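Local coordinates for sterol regulatory element-binding protein cleavage-activating protein (Schizosaccharomyces pombe, PDB 4YHC) that escorts the membrane-bound transcription factor sre1 for processing when sterol or oxygen is low, through a cytoplasmic WD40 domain that probably binds sre1, at residues 42-54 against 57-70. The protein carries 9 engineered substitutions. Sequence-based numbering, arbitrary orientation.
Engineered in segment 42-54: Ser-53 (natural residue Cys).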
loop_
_atom_site.group_PDB
_atom_site.type_symbol
_atom_site.label_atom_id
_atom_site.label_comp_id
_atom_site.label_asym_id
_atom_site.label_seq_id
_atom_site.Cartn_x
_atom_site.Cartn_y
_atom_site.Cartn_z
ATOM N N TYR A 42 5.457 5.897 -5.895
ATOM C CA TYR A 42 4.646 7.030 -5.404
ATOM C C TYR A 42 4.505 8.171 -6.396
ATOM O O TYR A 42 4.187 9.270 -6.035
ATOM C CB TYR A 42 5.115 7.506 -4.025
ATOM C CG TYR A 42 5.045 6.391 -3.016
ATOM C CD1 TYR A 42 3.832 5.995 -2.494
ATOM C CD2 TYR A 42 6.193 5.667 -2.633
ATOM C CE1 TYR A 42 3.749 4.958 -1.576
ATOM C CE2 TYR A 42 6.112 4.599 -1.737
ATOM C CZ TYR A 42 4.901 4.259 -1.218
ATOM O OH TYR A 42 4.792 3.205 -0.348
ATOM N N LYS A 43 4.675 7.904 -7.681
ATOM C CA LYS A 43 4.512 8.983 -8.633
ATOM C C LYS A 43 3.086 9.172 -9.109
ATOM O O LYS A 43 2.643 10.329 -9.348
ATOM C CB LYS A 43 5.430 8.739 -9.831
ATOM C CG LYS A 43 5.279 9.718 -10.970
ATOM C CD LYS A 43 6.510 9.545 -11.860
ATOM C CE LYS A 43 6.270 8.492 -12.880
ATOM N NZ LYS A 43 5.530 9.152 -13.946
ATOM N N THR A 44 2.357 8.067 -9.249
ATOM C CA THR A 44 1.106 8.080 -9.985
ATOM C C THR A 44 0.007 7.497 -9.131
ATOM O O THR A 44 0.173 6.434 -8.546
ATOM C CB THR A 44 1.214 7.290 -11.303
ATOM O OG1 THR A 44 2.245 7.816 -12.143
ATOM C CG2 THR A 44 -0.102 7.376 -12.147
ATOM N N PHE A 45 -1.107 8.215 -9.087
ATOM C CA PHE A 45 -2.286 7.874 -8.286
ATOM C C PHE A 45 -3.426 7.587 -9.243
ATOM O O PHE A 45 -3.564 8.285 -10.261
ATOM C CB PHE A 45 -2.664 9.105 -7.442
ATOM C CG PHE A 45 -3.850 8.889 -6.512
ATOM C CD1 PHE A 45 -3.671 8.308 -5.279
ATOM C CD2 PHE A 45 -5.095 9.291 -6.881
ATOM C CE1 PHE A 45 -4.740 8.156 -4.394
ATOM C CE2 PHE A 45 -6.170 9.130 -6.044
ATOM C CZ PHE A 45 -5.997 8.587 -4.786
ATOM N N ALA A 46 -4.253 6.596 -8.909
ATOM C CA ALA A 46 -5.481 6.319 -9.663
ATOM C C ALA A 46 -6.688 6.162 -8.751
ATOM O O ALA A 46 -6.585 5.537 -7.676
ATOM C CB ALA A 46 -5.301 5.042 -10.447
ATOM N N SER A 47 -7.856 6.628 -9.215
ATOM C CA SER A 47 -9.090 6.446 -8.514
ATOM C C SER A 47 -10.143 5.873 -9.493
ATOM O O SER A 47 -10.173 6.241 -10.669
ATOM C CB SER A 47 -9.594 7.755 -7.892
ATOM O OG SER A 47 -9.634 8.832 -8.801
ATOM N N VAL A 48 -10.981 4.990 -8.958
ATOM C CA VAL A 48 -12.022 4.315 -9.714
ATOM C C VAL A 48 -13.374 4.502 -9.044
ATOM O O VAL A 48 -13.510 4.265 -7.850
ATOM C CB VAL A 48 -11.748 2.815 -9.832
ATOM C CG1 VAL A 48 -12.894 2.181 -10.614
ATOM C CG2 VAL A 48 -10.410 2.542 -10.559
ATOM N N GLY A 49 -14.328 5.026 -9.785
ATOM C CA GLY A 49 -15.671 5.359 -9.248
ATOM C C GLY A 49 -16.497 4.112 -9.220
ATOM O O GLY A 49 -16.158 3.119 -9.898
ATOM N N LEU A 50 -17.604 4.167 -8.492
ATOM C CA LEU A 50 -18.633 3.162 -8.544
ATOM C C LEU A 50 -19.187 2.895 -9.930
ATOM O O LEU A 50 -19.664 1.795 -10.150
ATOM C CB LEU A 50 -19.830 3.566 -7.673
ATOM C CG LEU A 50 -19.665 3.645 -6.161
ATOM C CD1 LEU A 50 -20.889 4.264 -5.500
ATOM C CD2 LEU A 50 -19.369 2.288 -5.572
ATOM N N ASP A 51 -19.187 3.903 -10.796
ATOM C CA ASP A 51 -19.554 3.797 -12.228
ATOM C C ASP A 51 -18.439 3.347 -13.220
ATOM O O ASP A 51 -18.579 3.531 -14.433
ATOM C CB ASP A 51 -20.079 5.154 -12.698
ATOM C CG ASP A 51 -19.065 6.289 -12.546
ATOM O OD1 ASP A 51 -17.955 6.098 -11.958
ATOM O OD2 ASP A 51 -19.366 7.412 -13.019
ATOM N N ARG A 52 -17.327 2.818 -12.681
ATOM C CA ARG A 52 -16.108 2.432 -13.446
ATOM C C ARG A 52 -15.247 3.605 -13.971
ATOM O O ARG A 52 -14.232 3.371 -14.601
ATOM C CB ARG A 52 -16.431 1.388 -14.540
ATOM C CG ARG A 52 -17.054 0.155 -13.925
ATOM C CD ARG A 52 -17.673 -0.840 -14.918
ATOM N NE ARG A 52 -18.620 -0.148 -15.747
ATOM C CZ ARG A 52 -19.915 -0.039 -15.509
ATOM N NH1 ARG A 52 -20.479 -0.701 -14.506
ATOM N NH2 ARG A 52 -20.657 0.689 -16.346
ATOM N N SER A 53 -15.603 4.856 -13.677
ATOM C CA SER A 53 -14.833 5.995 -14.186
ATOM C C SER A 53 -13.407 5.942 -13.609
ATOM O O SER A 53 -13.199 5.514 -12.462
ATOM C CB SER A 53 -15.460 7.345 -13.804
ATOM O OG SER A 53 -15.929 7.384 -12.463
ATOM N N LEU A 54 -12.461 6.413 -14.382
ATOM C CA LEU A 54 -11.079 6.366 -13.990
ATOM C C LEU A 54 -10.425 7.723 -14.106
ATOM O O LEU A 54 -10.489 8.366 -15.136
ATOM C CB LEU A 54 -10.373 5.423 -14.917
ATOM C CG LEU A 54 -8.991 4.787 -14.736
ATOM C CD1 LEU A 54 -7.969 5.229 -15.710
ATOM C CD2 LEU A 54 -8.417 4.617 -13.355
ATOM N N TRP A 57 -3.664 10.439 -11.996
ATOM C CA TRP A 57 -3.238 11.762 -11.485
ATOM C C TRP A 57 -1.781 11.673 -11.157
ATOM O O TRP A 57 -1.374 10.752 -10.488
ATOM C CB TRP A 57 -4.094 12.047 -10.237
ATOM C CG TRP A 57 -3.695 13.262 -9.493
ATOM C CD1 TRP A 57 -2.947 13.331 -8.330
ATOM C CD2 TRP A 57 -4.038 14.583 -9.843
ATOM N NE1 TRP A 57 -2.837 14.643 -7.947
ATOM C CE2 TRP A 57 -3.486 15.429 -8.873
ATOM C CE3 TRP A 57 -4.792 15.140 -10.885
ATOM C CZ2 TRP A 57 -3.655 16.799 -8.917
ATOM C CZ3 TRP A 57 -4.934 16.520 -10.945
ATOM C CH2 TRP A 57 -4.378 17.322 -9.961
ATOM N N ASP A 58 -0.992 12.646 -11.632
ATOM C CA ASP A 58 0.421 12.774 -11.294
ATOM C C ASP A 58 0.565 13.571 -9.987
ATOM O O ASP A 58 0.256 14.743 -9.900
ATOM C CB ASP A 58 1.232 13.462 -12.429
ATOM C CG ASP A 58 2.704 13.329 -12.191
ATOM O OD1 ASP A 58 3.204 13.927 -11.199
ATOM O OD2 ASP A 58 3.370 12.500 -12.874
ATOM N N LEU A 59 1.017 12.921 -8.959
ATOM C CA LEU A 59 0.963 13.483 -7.600
ATOM C C LEU A 59 1.911 14.709 -7.470
ATOM O O LEU A 59 1.558 15.698 -6.880
ATOM C CB LEU A 59 1.459 12.412 -6.653
ATOM C CG LEU A 59 0.528 11.545 -5.766
ATOM C CD1 LEU A 59 -0.922 11.778 -5.924
ATOM C CD2 LEU A 59 0.839 10.073 -5.818
ATOM N N ARG A 60 3.132 14.576 -7.973
ATOM C CA ARG A 60 4.111 15.646 -7.776
ATOM C C ARG A 60 3.877 16.803 -8.734
ATOM O O ARG A 60 4.118 17.942 -8.360
ATOM C CB ARG A 60 5.516 15.110 -7.906
ATOM C CG ARG A 60 5.876 14.076 -6.844
ATOM C CD ARG A 60 5.444 14.469 -5.413
ATOM N NE ARG A 60 5.571 13.325 -4.510
ATOM C CZ ARG A 60 6.588 13.116 -3.671
ATOM N NH1 ARG A 60 7.603 13.978 -3.581
ATOM N NH2 ARG A 60 6.574 12.027 -2.902
ATOM N N GLN A 61 3.320 16.530 -9.920
ATOM C CA GLN A 61 3.035 17.588 -10.869
ATOM C C GLN A 61 1.682 18.176 -10.724
ATOM O O GLN A 61 1.368 19.142 -11.417
ATOM C CB GLN A 61 3.236 17.109 -12.282
ATOM C CG GLN A 61 4.659 16.768 -12.554
ATOM C CD GLN A 61 4.938 16.465 -14.016
ATOM O OE1 GLN A 61 4.277 17.004 -14.909
ATOM N NE2 GLN A 61 5.931 15.585 -14.273
ATOM N N TRP A 62 0.836 17.625 -9.855
ATOM C CA TRP A 62 -0.553 18.111 -9.767
ATOM C C TRP A 62 -1.286 18.222 -11.089
ATOM O O TRP A 62 -1.997 19.226 -11.345
ATOM C CB TRP A 62 -0.676 19.449 -9.023
ATOM C CG TRP A 62 -0.545 19.279 -7.579
ATOM C CD1 TRP A 62 0.580 19.020 -6.910
ATOM C CD2 TRP A 62 -1.589 19.328 -6.611
ATOM N NE1 TRP A 62 0.311 18.908 -5.555
ATOM C CE2 TRP A 62 -1.015 19.101 -5.360
ATOM C CE3 TRP A 62 -2.931 19.599 -6.678
ATOM C CZ2 TRP A 62 -1.766 19.106 -4.173
ATOM C CZ3 TRP A 62 -3.663 19.557 -5.543
ATOM C CH2 TRP A 62 -3.096 19.331 -4.307
ATOM N N CYS A 63 -1.234 17.152 -11.885
ATOM C CA CYS A 63 -2.089 17.124 -13.064
ATOM C C CYS A 63 -2.580 15.767 -13.457
ATOM O O CYS A 63 -2.028 14.721 -13.073
ATOM C CB CYS A 63 -1.382 17.733 -14.250
ATOM S SG CYS A 63 0.115 16.875 -14.594
ATOM N N THR A 64 -3.639 15.833 -14.242
ATOM C CA THR A 64 -4.306 14.713 -14.766
ATOM C C THR A 64 -3.498 14.092 -15.886
ATOM O O THR A 64 -3.035 14.776 -16.762
ATOM C CB THR A 64 -5.676 15.202 -15.277
ATOM O OG1 THR A 64 -6.392 15.790 -14.173
ATOM C CG2 THR A 64 -6.461 14.122 -15.717
ATOM N N LYS A 65 -3.376 12.777 -15.868
ATOM C CA LYS A 65 -2.735 12.066 -16.916
ATOM C C LYS A 65 -3.775 11.401 -17.819
ATOM O O LYS A 65 -3.582 11.312 -19.012
ATOM C CB LYS A 65 -1.814 10.997 -16.354
ATOM C CG LYS A 65 -0.651 11.501 -15.526
ATOM C CD LYS A 65 0.106 10.283 -14.944
ATOM C CE LYS A 65 1.553 10.604 -14.609
ATOM N NZ LYS A 65 2.442 9.549 -15.158
ATOM N N LEU A 66 -4.867 10.902 -17.262
ATOM C CA LEU A 66 -5.844 10.169 -18.066
ATOM C C LEU A 66 -7.112 10.267 -17.279
ATOM O O LEU A 66 -7.103 10.097 -16.055
ATOM C CB LEU A 66 -5.409 8.680 -18.166
ATOM C CG LEU A 66 -5.793 7.740 -19.300
ATOM C CD1 LEU A 66 -5.795 6.276 -18.876
ATOM C CD2 LEU A 66 -7.151 8.111 -19.843
ATOM N N VAL A 67 -8.201 10.582 -17.957
ATOM C CA VAL A 67 -9.470 10.632 -17.345
ATOM C C VAL A 67 -10.357 9.851 -18.268
ATOM O O VAL A 67 -10.367 10.128 -19.489
ATOM C CB VAL A 67 -10.045 12.044 -17.253
ATOM C CG1 VAL A 67 -11.456 11.976 -16.733
ATOM C CG2 VAL A 67 -9.227 12.921 -16.330
ATOM N N LEU A 68 -11.035 8.842 -17.729
ATOM C CA LEU A 68 -12.073 8.121 -18.508
ATOM C C LEU A 68 -13.367 8.109 -17.774
ATOM O O LEU A 68 -13.457 7.615 -16.659
ATOM C CB LEU A 68 -11.654 6.707 -18.904
ATOM C CG LEU A 68 -10.440 6.597 -19.851
ATOM C CD1 LEU A 68 -9.911 5.192 -19.957
ATOM C CD2 LEU A 68 -10.725 7.143 -21.266
ATOM N N SER A 69 -14.419 8.633 -18.420
ATOM C CA SER A 69 -15.758 8.556 -17.874
ATOM C C SER A 69 -16.305 7.145 -17.949
ATOM O O SER A 69 -15.797 6.305 -18.658
ATOM C CB SER A 69 -16.689 9.484 -18.694
ATOM O OG SER A 69 -16.658 9.053 -20.103
ATOM N N LYS A 70 -17.392 6.905 -17.240
ATOM C CA LYS A 70 -18.113 5.638 -17.343
ATOM C C LYS A 70 -18.388 5.153 -18.785
ATOM O O LYS A 70 -18.279 3.979 -19.081
ATOM C CB LYS A 70 -19.445 5.772 -16.624
ATOM C CG LYS A 70 -20.366 4.592 -16.900
ATOM C CD LYS A 70 -21.758 4.871 -16.370
ATOM C CE LYS A 70 -22.748 3.801 -16.770
ATOM N NZ LYS A 70 -24.102 4.389 -16.740
HETATM O O HOH W 1 4.154 11.092 -3.989
HETATM O O HOH W 2 -18.619 8.849 -15.283
HETATM O O HOH W 3 -18.732 1.483 -18.662
#
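Phe-45 and Trp-57 form an antiparallel hydrogen-bonded pair: Phe-45 N donates to Trp-57 O at 2.9 Å, nearly straight at 171°, and Trp-57 N returns a bond to Phe-45 O. Both rings lie on the same sheet face, and the CB atoms adjoin, each near the plane of the other's ring at its edge. CD1 of Leu-59 closes on Phe-45 CB at 3.5 Å, while Leu-59 N bonds Lys-43 O at 3.1 Å. On the face of Thr-44 and Asp-58, a non-hydrogen-bonded pair, charges gather. Lys-43 leaves its backbone with CG anti to N (chi1 175°), then bends at chi3 and chi4, which carries NZ to within 4.1 Å of Asp-58 OD2. Asp-58 also holds CG anti to N (chi1 -168°), which places OD2 3.9 Å from Lys-43 CG. Lys-65 NZ makes a long salt bridge to that oxygen. Lys-43 NZ and Lys-65 NZ lie 3.3 Å apart, and both form salt bridges to Glu-103 OE1, which probably stabilises their close approach. Asp-58 OD1 meanwhile accepts Gln-61 N, an Asx motif at the hairpin turn. An asparagine in place of Asp-58 would probably cost Lys-65 its long salt bridge and Lys-43 a nearby opposite charge. At the other end, Leu-54 and Leu-68 form a hydrogen-bonded antiparallel pair, and Leu-54 CD1 meets Leu-66 CD1 at 4.0 Å. Beyond them the extended Lys-70 chain passes Asp-51, CG 3.2 Å from Asp-51 O, and a water links Asp-51 OD2 to Lys-70 N. Within this four-stranded WD40 blade, one end thus pairs strand 44-49 with 54-58, the other 54-58 with 63-68, and Lys-70 crosses the 49-52 turn. Strand 33-38 flanks 44-49 on the other side, its Ile-36 and Val-38 touching Phe-45 and Leu-59, while Ile-80 and Leu-82 of strand 79-82 in the next blade pack on Leu-54 and Thr-44.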